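Local coordinates for cellulosomal scaffoldin adaptor protein B (Acetivibrio cellulolyticus, PDB 4WI0) that joins cellulosome scaffoldins as an adaptor, this cohesin module docking onto a partner scaffoldin chain, probably through that partner's dockerin, at residues I5-D10 / I20-K25; Q36-Y41 / V129-V134; Q47-K52 / G117-Q122; G139-T144 / Y157-P162. All coordinates share one frame; numbering follows the deposited sequence.

Interaction 1 (I5-D10 / I20-K25); sequences ITMNFD and IKATVK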
loop_
_atom_site.group_PDB
_atom_site.type_symbol
_atom_site.label_atom_id
_atom_site.label_comp_id
_atom_site.label_asym_id
_atom_site.label_seq_id
_atom_site.Cartn_x
_atom_site.Cartn_y
_atom_site.Cartn_z
ATOM N N ILE A 5 6.759 -14.081 -9.878
ATOM C CA ILE A 5 7.352 -14.113 -8.542
ATOM C C ILE A 5 7.398 -15.578 -8.096
ATOM O O ILE A 5 6.481 -16.368 -8.385
ATOM C CB ILE A 5 6.587 -13.251 -7.507
ATOM C CG1 ILE A 5 7.299 -13.295 -6.145
ATOM C CG2 ILE A 5 5.146 -13.714 -7.345
ATOM C CD1 ILE A 5 6.915 -12.178 -5.196
ATOM N N THR A 6 8.475 -15.933 -7.404
ATOM C CA THR A 6 8.685 -17.297 -6.959
ATOM C C THR A 6 9.580 -17.344 -5.729
ATOM O O THR A 6 10.141 -16.331 -5.303
ATOM C CB THR A 6 9.313 -18.155 -8.087
ATOM O OG1 THR A 6 9.230 -19.542 -7.745
ATOM C CG2 THR A 6 10.765 -17.785 -8.335
ATOM N N MET A 7 9.714 -18.543 -5.180
ATOM C CA MET A 7 10.628 -18.800 -4.091
ATOM C C MET A 7 11.575 -19.903 -4.524
ATOM O O MET A 7 11.150 -20.931 -5.058
ATOM C CB MET A 7 9.851 -19.201 -2.842
ATOM C CG MET A 7 10.703 -19.424 -1.602
ATOM S SD MET A 7 9.741 -20.178 -0.270
ATOM C CE MET A 7 8.652 -18.819 0.148
ATOM N N ASN A 8 12.864 -19.687 -4.293
ATOM C CA ASN A 8 13.884 -20.682 -4.608
ATOM C C ASN A 8 14.675 -21.076 -3.375
ATOM O O ASN A 8 15.028 -20.220 -2.572
ATOM C CB ASN A 8 14.837 -20.120 -5.655
ATOM C CG ASN A 8 14.173 -19.951 -7.003
ATOM O OD1 ASN A 8 14.082 -18.848 -7.521
ATOM N ND2 ASN A 8 13.717 -21.050 -7.578
ATOM N N PHE A 9 14.954 -22.370 -3.234
ATOM C CA PHE A 9 15.780 -22.867 -2.129
ATOM C C PHE A 9 17.207 -23.099 -2.586
ATOM O O PHE A 9 17.430 -23.576 -3.698
ATOM C CB PHE A 9 15.219 -24.169 -1.558
ATOM C CG PHE A 9 13.787 -24.074 -1.117
ATOM C CD1 PHE A 9 13.376 -23.067 -0.267
ATOM C CD2 PHE A 9 12.854 -25.015 -1.533
ATOM C CE1 PHE A 9 12.061 -22.975 0.146
ATOM C CE2 PHE A 9 11.533 -24.930 -1.117
ATOM C CZ PHE A 9 11.136 -23.908 -0.280
ATOM N N ASP A 10 18.175 -22.764 -1.731
ATOM C CA ASP A 10 19.570 -23.113 -2.003
ATOM C C ASP A 10 19.782 -24.627 -1.985
ATOM O O ASP A 10 20.696 -25.129 -2.629
ATOM C CB ASP A 10 20.530 -22.422 -1.031
ATOM C CG ASP A 10 20.319 -22.834 0.414
ATOM O OD1 ASP A 10 19.256 -23.396 0.759
ATOM O OD2 ASP A 10 21.227 -22.569 1.224
ATOM N N ILE A 20 17.705 -24.143 5.507
ATOM C CA ILE A 20 17.462 -23.880 4.100
ATOM C C ILE A 20 17.226 -22.377 3.922
ATOM O O ILE A 20 16.376 -21.799 4.604
ATOM C CB ILE A 20 16.224 -24.643 3.597
ATOM C CG1 ILE A 20 16.451 -26.155 3.735
ATOM C CG2 ILE A 20 15.912 -24.257 2.153
ATOM C CD1 ILE A 20 15.253 -27.009 3.370
ATOM N N LYS A 21 17.969 -21.752 3.013
ATOM C CA LYS A 21 17.712 -20.364 2.630
ATOM C C LYS A 21 16.659 -20.306 1.523
ATOM O O LYS A 21 16.862 -20.846 0.436
ATOM C CB LYS A 21 19.005 -19.672 2.185
ATOM C CG LYS A 21 20.088 -19.656 3.261
ATOM C CD LYS A 21 21.191 -18.659 2.949
ATOM C CE LYS A 21 22.381 -18.813 3.890
ATOM N NZ LYS A 21 23.184 -17.559 3.973
ATOM N N ALA A 22 15.533 -19.661 1.819
ATOM C CA ALA A 22 14.439 -19.477 0.867
ATOM C C ALA A 22 14.447 -18.051 0.320
ATOM O O ALA A 22 14.199 -17.094 1.065
ATOM C CB ALA A 22 13.111 -19.772 1.540
ATOM N N THR A 23 14.760 -17.917 -0.968
ATOM C CA THR A 23 14.885 -16.607 -1.603
ATOM C C THR A 23 13.643 -16.312 -2.451
ATOM O O THR A 23 13.289 -17.089 -3.346
ATOM C CB THR A 23 16.152 -16.520 -2.482
ATOM O OG1 THR A 23 17.324 -16.685 -1.672
ATOM C CG2 THR A 23 16.233 -15.181 -3.182
ATOM N N VAL A 24 12.985 -15.198 -2.139
ATOM C CA VAL A 24 11.893 -14.665 -2.957
ATOM C C VAL A 24 12.512 -13.871 -4.111
ATOM O O VAL A 24 13.287 -12.924 -3.877
ATOM C CB VAL A 24 10.950 -13.762 -2.130
ATOM C CG1 VAL A 24 9.793 -13.242 -2.981
ATOM C CG2 VAL A 24 10.412 -14.515 -0.917
ATOM N N LYS A 25 12.166 -14.258 -5.342
ATOM C CA LYS A 25 12.730 -13.646 -6.545
ATOM C C LYS A 25 11.629 -13.210 -7.518
ATOM O O LYS A 25 10.575 -13.867 -7.624
ATOM C CB LYS A 25 13.687 -14.642 -7.213
ATOM C CG LYS A 25 14.547 -14.075 -8.332
ATOM C CD LYS A 25 14.242 -14.712 -9.678
ATOM C CE LYS A 25 15.227 -14.234 -10.735
ATOM N NZ LYS A 25 15.438 -15.251 -11.805
HETATM O O HOH W 1 17.885 -19.342 -1.511
#
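The backbone O of Asn8 is gripped twice, by Thr23 N at 2.8 Å and by an ordered water that also donates to Lys21 O and reaches Thr23 OG1. This is the antiparallel beta hairpin formed by strands 4-9 and 19-27 in the cohesin beta-sandwich. Hydrogen-bonded pairs Thr6-Lys25 and Asn8-Thr23 carry side chains on one face, while the non-hydrogen-bonded pairs Met7-Val24 and Phe9-Ala22 turn theirs to the other. On this second face the Phe9 ring presents its edge to the Ala22 methyl, CE1 to CB 3.6 Å, and Ile20 CG2 comes obliquely against CD1. Met7, whose pair partner is Val24, extends along chi1 and chi2 to set SD against Ala22 CB at 3.8 Å, and farther along Ile5 CD1 meets Val24 CG1 at 3.8 Å. Val37 and Ile39 of the opposing sheet pack on Ile5 and Met7, so this face looks into the core. Thr6 OG1 instead bonds to Ile160 O, tying the hairpin to strand 158-160. Where the pairing ends, Asp10 CG sits between its own backbone N and carbonyl carbon (chi1 63°), bringing OD1 close to Lys21 N, which meets it from above the carboxylate plane at 3.1 Å.

Interaction 2 (Q36-Y41 / V129-V134); sequences QVNIKY and VFEHSV
With CG anti to its backbone N (chi1 -163°), Asn38 reaches across to the 129-134 chain, where ND2 donates to Glu131 O at 2.9 Å. The acceptor lies in the Asn38 amide plane, but the donor stands above the Glu131 carbonyl plane; the carbonyl end of the Asn38 amide is held too, OD1 accepting from Asn90 ND2. Phe130, with CG anti to its carbonyl carbon (chi1 -63°), places its ring alongside Ile39 and at a slant to Val37, whose CG1 approaches Phe130 CE1 to 3.8 Å. Glu131 N answers the Asn38 side chain by donating to Asn38 O at 2.7 Å. These residues form a short antiparallel pairing in one sheet of the cohesin jelly-roll sandwich, the chain after Phe130 veering off strand 32-40. Lys40 N to Val129 O (2.8 Å) and Val129 N to Lys40 O make the hydrogen-bonded pair. The Lys40 and Glu131 side chains lie alongside each other, Lys40 CD 3.4 Å from Glu131 OE2. The lysine NZ nevertheless turns to Tyr41 O and Glu86 O. One water donates to both Glu131 OE2 and His132 O. Farther back in strand 32-40, Gln36 OE1 accepts from Leu139 N of the cellulosomal scaffoldin chain.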
loop_
_atom_site.group_PDB
_atom_site.type_symbol
_atom_site.label_atom_id
_atom_site.label_comp_id
_atom_site.label_asym_id
_atom_site.label_seq_id
_atom_site.Cartn_x
_atom_site.Cartn_y
_atom_site.Cartn_z
ATOM N N GLN A 36 4.531 -7.451 -1.268
ATOM C CA GLN A 36 4.040 -8.004 -0.012
ATOM C C GLN A 36 3.660 -9.451 -0.332
ATOM O O GLN A 36 2.997 -9.708 -1.349
ATOM C CB GLN A 36 2.809 -7.249 0.518
ATOM C CG GLN A 36 2.270 -7.804 1.831
ATOM C CD GLN A 36 1.158 -6.972 2.451
ATOM O OE1 GLN A 36 0.607 -6.064 1.823
ATOM N NE2 GLN A 36 0.806 -7.300 3.686
ATOM N N VAL A 37 4.104 -10.385 0.507
ATOM C CA VAL A 37 3.787 -11.798 0.294
ATOM C C VAL A 37 3.401 -12.470 1.600
ATOM O O VAL A 37 3.901 -12.133 2.682
ATOM C CB VAL A 37 4.951 -12.574 -0.359
ATOM C CG1 VAL A 37 5.164 -12.116 -1.792
ATOM C CG2 VAL A 37 6.236 -12.421 0.444
ATOM N N ASN A 38 2.484 -13.419 1.478
ATOM C CA ASN A 38 1.983 -14.175 2.598
ATOM C C ASN A 38 2.355 -15.623 2.364
ATOM O O ASN A 38 1.965 -16.200 1.348
ATOM C CB ASN A 38 0.470 -14.026 2.683
ATOM C CG ASN A 38 -0.074 -14.443 4.027
ATOM O OD1 ASN A 38 0.190 -13.796 5.033
ATOM N ND2 ASN A 38 -0.838 -15.534 4.055
ATOM N N ILE A 39 3.111 -16.196 3.302
ATOM C CA ILE A 39 3.712 -17.518 3.137
ATOM C C ILE A 39 3.230 -18.481 4.215
ATOM O O ILE A 39 3.209 -18.139 5.400
ATOM C CB ILE A 39 5.254 -17.427 3.199
ATOM C CG1 ILE A 39 5.784 -16.611 2.016
ATOM C CG2 ILE A 39 5.896 -18.816 3.190
ATOM C CD1 ILE A 39 7.217 -16.182 2.175
ATOM N N LYS A 40 2.879 -19.695 3.803
ATOM C CA LYS A 40 2.456 -20.734 4.734
ATOM C C LYS A 40 3.463 -21.872 4.742
ATOM O O LYS A 40 3.812 -22.404 3.686
ATOM C CB LYS A 40 1.080 -21.284 4.339
ATOM C CG LYS A 40 0.528 -22.342 5.289
ATOM C CD LYS A 40 -0.087 -21.745 6.551
ATOM C CE LYS A 40 -0.763 -22.815 7.402
ATOM N NZ LYS A 40 0.250 -23.605 8.159
ATOM N N TYR A 41 3.896 -22.254 5.942
ATOM C CA TYR A 41 4.751 -23.424 6.164
ATOM C C TYR A 41 4.232 -24.236 7.358
ATOM O O TYR A 41 3.356 -23.781 8.090
ATOM C CB TYR A 41 6.196 -22.996 6.421
ATOM C CG TYR A 41 6.389 -22.179 7.685
ATOM C CD1 TYR A 41 6.049 -20.833 7.729
ATOM C CD2 TYR A 41 6.930 -22.755 8.836
ATOM C CE1 TYR A 41 6.235 -20.084 8.879
ATOM C CE2 TYR A 41 7.121 -22.011 9.994
ATOM C CZ TYR A 41 6.770 -20.679 10.013
ATOM O OH TYR A 41 6.948 -19.937 11.158
ATOM N N VAL A 129 4.266 -22.708 0.657
ATOM C CA VAL A 129 3.579 -21.974 -0.413
ATOM C C VAL A 129 3.274 -20.517 -0.075
ATOM O O VAL A 129 3.071 -20.159 1.085
ATOM C CB VAL A 129 2.242 -22.639 -0.831
ATOM C CG1 VAL A 129 2.497 -23.984 -1.481
ATOM C CG2 VAL A 129 1.276 -22.774 0.346
ATOM N N PHE A 130 3.229 -19.691 -1.115
ATOM C CA PHE A 130 2.512 -18.423 -1.062
ATOM C C PHE A 130 1.027 -18.716 -0.882
ATOM O O PHE A 130 0.473 -19.550 -1.603
ATOM C CB PHE A 130 2.717 -17.636 -2.355
ATOM C CG PHE A 130 4.151 -17.246 -2.620
ATOM C CD1 PHE A 130 4.733 -16.203 -1.924
ATOM C CD2 PHE A 130 4.907 -17.921 -3.572
ATOM C CE1 PHE A 130 6.054 -15.831 -2.166
ATOM C CE2 PHE A 130 6.221 -17.560 -3.828
ATOM C CZ PHE A 130 6.800 -16.510 -3.122
ATOM N N GLU A 131 0.376 -18.028 0.056
ATOM C CA GLU A 131 -1.009 -18.341 0.404
ATOM C C GLU A 131 -1.878 -17.111 0.627
ATOM O O GLU A 131 -1.471 -16.184 1.317
ATOM C CB GLU A 131 -1.028 -19.216 1.662
ATOM C CG GLU A 131 -2.395 -19.368 2.305
ATOM C CD GLU A 131 -2.439 -20.490 3.307
ATOM O OE1 GLU A 131 -2.550 -21.649 2.879
ATOM O OE2 GLU A 131 -2.373 -20.205 4.518
ATOM N N HIS A 132 -3.084 -17.134 0.057
ATOM C CA HIS A 132 -4.097 -16.094 0.272
ATOM C C HIS A 132 -4.249 -15.697 1.749
ATOM O O HIS A 132 -4.231 -16.545 2.639
ATOM C CB HIS A 132 -5.465 -16.550 -0.278
ATOM C CG HIS A 132 -6.587 -15.593 0.013
ATOM N ND1 HIS A 132 -6.807 -14.452 -0.731
ATOM C CD2 HIS A 132 -7.544 -15.604 0.973
ATOM C CE1 HIS A 132 -7.852 -13.804 -0.243
ATOM N NE2 HIS A 132 -8.318 -14.483 0.790
ATOM N N SER A 133 -4.388 -14.397 1.989
ATOM C CA SER A 133 -4.710 -13.872 3.304
ATOM C C SER A 133 -5.833 -12.845 3.183
ATOM O O SER A 133 -5.847 -12.044 2.249
ATOM C CB SER A 133 -3.479 -13.222 3.932
ATOM O OG SER A 133 -3.823 -12.516 5.109
ATOM N N VAL A 134 -6.754 -12.866 4.143
ATOM C CA VAL A 134 -7.822 -11.871 4.223
ATOM C C VAL A 134 -7.266 -10.466 4.457
ATOM O O VAL A 134 -7.941 -9.483 4.189
ATOM C CB VAL A 134 -8.850 -12.184 5.342
ATOM C CG1 VAL A 134 -9.550 -13.508 5.082
ATOM C CG2 VAL A 134 -8.191 -12.162 6.724
HETATM O O HOH W 2 -2.921 -17.126 5.023
#

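Interaction 3 (Q47-K52 / G117-Q122); sequences QAVNPK and GFKALQ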
loop_
_atom_site.group_PDB
_atom_site.type_symbol
_atom_site.label_atom_id
_atom_site.label_comp_id
_atom_site.label_asym_id
_atom_site.label_seq_id
_atom_site.Cartn_x
_atom_site.Cartn_y
_atom_site.Cartn_z
ATOM N N GLN A 47 11.121 -24.355 11.148
ATOM C CA GLN A 47 11.165 -23.189 12.023
ATOM C C GLN A 47 11.720 -22.010 11.240
ATOM O O GLN A 47 12.845 -22.073 10.737
ATOM C CB GLN A 47 12.075 -23.461 13.226
ATOM C CG GLN A 47 12.248 -22.265 14.156
ATOM C CD GLN A 47 13.369 -22.436 15.168
ATOM O OE1 GLN A 47 14.475 -22.851 14.828
ATOM N NE2 GLN A 47 13.095 -22.091 16.414
ATOM N N ALA A 48 10.942 -20.929 11.156
ATOM C CA ALA A 48 11.387 -19.728 10.476
ATOM C C ALA A 48 12.508 -19.068 11.285
ATOM O O ALA A 48 12.337 -18.788 12.478
ATOM C CB ALA A 48 10.226 -18.768 10.282
ATOM N N VAL A 49 13.647 -18.847 10.630
ATOM C CA VAL A 49 14.823 -18.236 11.264
ATOM C C VAL A 49 15.505 -17.251 10.325
ATOM O O VAL A 49 15.323 -17.311 9.112
ATOM C CB VAL A 49 15.874 -19.292 11.674
ATOM C CG1 VAL A 49 15.278 -20.306 12.640
ATOM C CG2 VAL A 49 16.460 -19.995 10.450
ATOM N N ASN A 50 16.302 -16.350 10.895
ATOM C CA ASN A 50 17.175 -15.509 10.100
ATOM C C ASN A 50 18.128 -16.398 9.292
ATOM O O ASN A 50 18.765 -17.289 9.860
ATOM C CB ASN A 50 17.974 -14.569 11.003
ATOM C CG ASN A 50 18.843 -13.600 10.215
ATOM O OD1 ASN A 50 19.875 -13.985 9.670
ATOM N ND2 ASN A 50 18.423 -12.342 10.145
ATOM N N PRO A 51 18.231 -16.162 7.967
ATOM C CA PRO A 51 18.979 -17.090 7.095
ATOM C C PRO A 51 20.493 -17.085 7.310
ATOM O O PRO A 51 21.155 -18.064 6.966
ATOM C CB PRO A 51 18.625 -16.618 5.678
ATOM C CG PRO A 51 18.202 -15.195 5.838
ATOM C CD PRO A 51 17.603 -15.064 7.203
ATOM N N LYS A 52 21.034 -16.002 7.869
ATOM C CA LYS A 52 22.467 -15.915 8.161
ATOM C C LYS A 52 22.831 -16.372 9.572
ATOM O O LYS A 52 23.855 -17.020 9.752
ATOM C CB LYS A 52 22.979 -14.484 7.963
ATOM C CG LYS A 52 22.993 -14.028 6.511
ATOM C CD LYS A 52 23.950 -12.861 6.279
ATOM C CE LYS A 52 25.419 -13.251 6.347
ATOM N NZ LYS A 52 25.797 -14.252 5.306
ATOM N N GLY A 117 15.030 -17.809 6.340
ATOM C CA GLY A 117 15.618 -19.118 6.621
ATOM C C GLY A 117 14.578 -20.074 7.168
ATOM O O GLY A 117 13.655 -19.652 7.852
ATOM N N PHE A 118 14.726 -21.360 6.852
ATOM C CA PHE A 118 13.919 -22.422 7.452
ATOM C C PHE A 118 14.818 -23.515 8.037
ATOM O O PHE A 118 15.535 -24.195 7.298
ATOM C CB PHE A 118 12.993 -23.034 6.404
ATOM C CG PHE A 118 11.838 -22.153 6.021
ATOM C CD1 PHE A 118 10.869 -21.815 6.955
ATOM C CD2 PHE A 118 11.701 -21.688 4.719
ATOM C CE1 PHE A 118 9.797 -21.012 6.606
ATOM C CE2 PHE A 118 10.624 -20.885 4.362
ATOM C CZ PHE A 118 9.671 -20.551 5.307
ATOM N N LYS A 119 14.779 -23.686 9.356
ATOM C CA LYS A 119 15.554 -24.730 10.019
ATOM C C LYS A 119 14.699 -25.985 10.167
ATOM O O LYS A 119 13.543 -25.911 10.587
ATOM C CB LYS A 119 16.032 -24.252 11.390
ATOM C CG LYS A 119 17.035 -25.186 12.062
ATOM C CD LYS A 119 17.464 -24.673 13.429
ATOM C CE LYS A 119 18.267 -23.395 13.310
ATOM N NZ LYS A 119 18.963 -23.013 14.576
ATOM N N ALA A 120 15.260 -27.138 9.810
ATOM C CA ALA A 120 14.518 -28.392 9.915
ATOM C C ALA A 120 14.427 -28.808 11.378
ATOM O O ALA A 120 15.446 -29.004 12.041
ATOM C CB ALA A 120 15.192 -29.482 9.094
ATOM N N LEU A 121 13.202 -28.918 11.881
ATOM C CA LEU A 121 12.943 -29.481 13.202
ATOM C C LEU A 121 12.804 -31.003 13.085
ATOM O O LEU A 121 13.226 -31.739 13.972
ATOM C CB LEU A 121 11.662 -28.889 13.787
ATOM C CG LEU A 121 11.602 -27.365 13.847
ATOM C CD1 LEU A 121 10.197 -26.890 14.184
ATOM C CD2 LEU A 121 12.623 -26.828 14.842
ATOM N N GLN A 122 12.189 -31.450 11.991
ATOM C CA GLN A 122 12.114 -32.867 11.633
ATOM C C GLN A 122 12.597 -33.059 10.197
ATOM O O GLN A 122 12.402 -32.178 9.352
ATOM C CB GLN A 122 10.674 -33.364 11.710
ATOM C CG GLN A 122 9.987 -33.251 13.058
ATOM C CD GLN A 122 8.552 -33.756 12.984
ATOM O OE1 GLN A 122 8.313 -34.965 12.857
ATOM N NE2 GLN A 122 7.589 -32.835 13.055
HETATM O O HOH W 3 16.930 -21.489 15.870
#
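Four backbone hydrogen bonds join Gln47 and Val49 to Lys119 and Gly117, and the two Val49-Gly117 bonds differ sharply in shape. Val49 N points almost straight at Gly117 O (2.9 Å, 175° at the hydrogen) but from above the carbonyl plane, whereas Gly117 N approaches Val49 O nearly in line with the carbonyl and through a bent N-H (130°). Gly117 carries no side chain, and the Pro51 ring closes in on its backbone, CB lying 3.8 Å from the glycine N. Val49 CG2 rests over the same peptide, 3.8 Å from Gly117 C. On this face, Gln47 and Lys119 run side by side in the same direction; OE1 lies 3.8 Å from Lys119 CD, and the lysine bends near its end (chi3 -67°). A single water spans their polar tips, donating to Gln47 OE1 and accepting from Lys119 NZ. Beyond the pair, Leu121 folds its CD2 methyl against Gln47 CB at 3.8 Å. On the reverse face Ala48 meets the Phe118 ring obliquely. Farther out, Asn50 OD1 accepts from Lys52 N at 2.9 Å in an Asx turn, and also from Thr53 N, consistent with holding the bend in which Pro51 lies against Gly117. In the cohesin sandwich, strand 111-120 is flanked here by strands 46-49 and 19-27: Phe118 reaches inward to Ala22 and meets the Tyr41 ring, while Pro51 touches Lys21 and Thr64 of strand 64-65.

Interaction 4 (G139-T144 / Y157-P162); sequences GIIGTT and YSVIQP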
loop_
_atom_site.group_PDB
_atom_site.type_symbol
_atom_site.label_atom_id
_atom_site.label_comp_id
_atom_site.label_asym_id
_atom_site.label_seq_id
_atom_site.Cartn_x
_atom_site.Cartn_y
_atom_site.Cartn_z
ATOM N N GLY A 139 -4.886 -9.837 -3.287
ATOM C CA GLY A 139 -3.681 -10.643 -3.479
ATOM C C GLY A 139 -3.823 -11.664 -4.592
ATOM O O GLY A 139 -4.903 -12.227 -4.799
ATOM N N ILE A 140 -2.732 -11.884 -5.326
ATOM C CA ILE A 140 -2.687 -12.911 -6.369
ATOM C C ILE A 140 -1.902 -14.084 -5.777
ATOM O O ILE A 140 -0.673 -14.007 -5.611
ATOM C CB ILE A 140 -2.051 -12.368 -7.673
ATOM C CG1 ILE A 140 -2.934 -11.258 -8.259
ATOM C CG2 ILE A 140 -1.884 -13.476 -8.705
ATOM C CD1 ILE A 140 -2.302 -10.480 -9.395
ATOM N N ILE A 141 -2.632 -15.144 -5.427
ATOM C CA ILE A 141 -2.114 -16.261 -4.618
ATOM C C ILE A 141 -1.184 -15.765 -3.491
ATOM O O ILE A 141 -0.055 -16.219 -3.353
ATOM C CB ILE A 141 -1.430 -17.345 -5.496
ATOM C CG1 ILE A 141 -2.321 -17.692 -6.694
ATOM C CG2 ILE A 141 -1.149 -18.609 -4.682
ATOM C CD1 ILE A 141 -1.798 -18.817 -7.566
ATOM N N GLY A 142 -1.683 -14.820 -2.695
ATOM C CA GLY A 142 -0.960 -14.319 -1.530
ATOM C C GLY A 142 0.169 -13.347 -1.827
ATOM O O GLY A 142 1.056 -13.157 -0.991
ATOM N N THR A 143 0.131 -12.724 -3.006
ATOM C CA THR A 143 1.143 -11.737 -3.412
ATOM C C THR A 143 0.505 -10.449 -3.949
ATOM O O THR A 143 -0.532 -10.477 -4.622
ATOM C CB THR A 143 2.134 -12.300 -4.469
ATOM O OG1 THR A 143 1.509 -12.356 -5.755
ATOM C CG2 THR A 143 2.627 -13.699 -4.090
ATOM N N THR A 144 1.126 -9.315 -3.620
ATOM C CA THR A 144 0.770 -8.028 -4.204
ATOM C C THR A 144 2.077 -7.310 -4.558
ATOM O O THR A 144 2.920 -7.086 -3.694
ATOM C CB THR A 144 -0.091 -7.162 -3.255
ATOM O OG1 THR A 144 0.637 -6.864 -2.057
ATOM C CG2 THR A 144 -1.362 -7.876 -2.869
ATOM N N TYR A 157 1.582 -11.439 -14.319
ATOM C CA TYR A 157 2.663 -12.248 -13.749
ATOM C C TYR A 157 2.168 -13.566 -13.146
ATOM O O TYR A 157 1.018 -13.670 -12.729
ATOM C CB TYR A 157 3.472 -11.445 -12.728
ATOM C CG TYR A 157 2.786 -11.132 -11.410
ATOM C CD1 TYR A 157 2.021 -9.972 -11.250
ATOM C CD2 TYR A 157 2.950 -11.964 -10.304
ATOM C CE1 TYR A 157 1.414 -9.674 -10.040
ATOM C CE2 TYR A 157 2.348 -11.672 -9.088
ATOM C CZ TYR A 157 1.578 -10.530 -8.961
ATOM O OH TYR A 157 0.979 -10.246 -7.753
ATOM N N SER A 158 3.049 -14.567 -13.132
ATOM C CA SER A 158 2.770 -15.873 -12.523
ATOM C C SER A 158 3.316 -15.934 -11.101
ATOM O O SER A 158 4.335 -15.308 -10.791
ATOM C CB SER A 158 3.424 -17.007 -13.326
ATOM O OG SER A 158 2.747 -17.249 -14.540
ATOM N N VAL A 159 2.632 -16.693 -10.243
ATOM C CA VAL A 159 3.147 -17.039 -8.921
ATOM C C VAL A 159 3.592 -18.491 -8.995
ATOM O O VAL A 159 2.768 -19.390 -9.135
ATOM C CB VAL A 159 2.099 -16.841 -7.802
ATOM C CG1 VAL A 159 2.666 -17.274 -6.449
ATOM C CG2 VAL A 159 1.654 -15.382 -7.752
ATOM N N ILE A 160 4.903 -18.706 -8.936
ATOM C CA ILE A 160 5.484 -20.032 -9.084
ATOM C C ILE A 160 5.873 -20.545 -7.708
ATOM O O ILE A 160 6.799 -20.033 -7.083
ATOM C CB ILE A 160 6.702 -20.016 -10.041
ATOM C CG1 ILE A 160 6.271 -19.518 -11.431
ATOM C CG2 ILE A 160 7.337 -21.400 -10.162
ATOM C CD1 ILE A 160 7.407 -19.335 -12.417
ATOM N N GLN A 161 5.151 -21.566 -7.247
ATOM C CA GLN A 161 5.380 -22.151 -5.936
ATOM C C GLN A 161 6.672 -22.975 -5.963
ATOM O O GLN A 161 7.012 -23.565 -6.984
ATOM C CB GLN A 161 4.211 -23.064 -5.541
ATOM C CG GLN A 161 2.831 -22.420 -5.537
ATOM C CD GLN A 161 2.603 -21.483 -4.362
ATOM O OE1 GLN A 161 3.514 -21.199 -3.592
ATOM N NE2 GLN A 161 1.375 -21.008 -4.222
ATOM N N PRO A 162 7.384 -23.041 -4.833
ATOM C CA PRO A 162 8.630 -23.819 -4.785
ATOM C C PRO A 162 8.417 -25.329 -4.769
ATOM O O PRO A 162 7.304 -25.796 -4.565
ATOM C CB PRO A 162 9.279 -23.354 -3.472
ATOM C CG PRO A 162 8.136 -22.932 -2.617
ATOM C CD PRO A 162 7.089 -22.381 -3.550
#
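Tyr157 and Thr143 slide past each other in opposite directions, and the threonine hydroxyl meets the phenol at the ring's edge, in its plane. The contact spans the two sheets of the cohesin beta-sandwich: strand 143-147 belongs with strand 32-40, strand 158-160 with strand 4-9. Tyr157 OH stands 3.0 Å from Thr143 OG1, probably as donor, because Thr143 OG1 spends its own proton on Ile140 O, lying in that carbonyl's plane on a lone pair at 2.7 Å. OG1, set between the backbone N and carbonyl carbon (chi1 76°), lies within reach of both. Ile140 comes at the phenol from the opposite direction, its CD1 methyl oblique to the ring and 3.9 Å from CE1. Ile140 and Thr143 are also the ends of a tight turn with the backbone shape of type I', in which Ile141 and Gly142 both have positive phi; Thr143 N donates weakly to Ile140 O and Ile140 N donates to Thr143 O. Val159 packs against this turn. It meets Thr143 tip to tip, with CG2 3.6 Å from OG1, and crosses Ile140 so that the same methyl rests 3.4 Å from Ile140 O. One methyl thus touches both oxygens joined by the threonine hydrogen bond. Phe130 packs on both Thr143 and Val159, and Gln161 OE1 accepts from Phe130 N. Bent at chi2 (-74°), the Gln161 side chain folds back toward the turn, and its NE2 lies 3.5 Å from Ile141 CG2.

How the interactions relate
From the N terminus, interaction 1 closes first, folding 5-10 and 20-25 into a hairpin within one sheet. The chain then crosses to the opposing sheet, where interaction 2 closes a long loop from 36-41 to 129-134; interaction 3 is nested inside it and returns 47-52 and 117-122 to the sheet of interaction 1. Interaction 4 follows in series and closes a short loop between the sheets, with Ser158 and Ile160 bonding to strand 4-9 and Gly142 to Asn38. Interactions 1 and 2 pack across the core through Met7 and Ile39, interactions 2 and 3 through Tyr41. Interactions 3 and 4 do not touch, their centres about 22 Å apart.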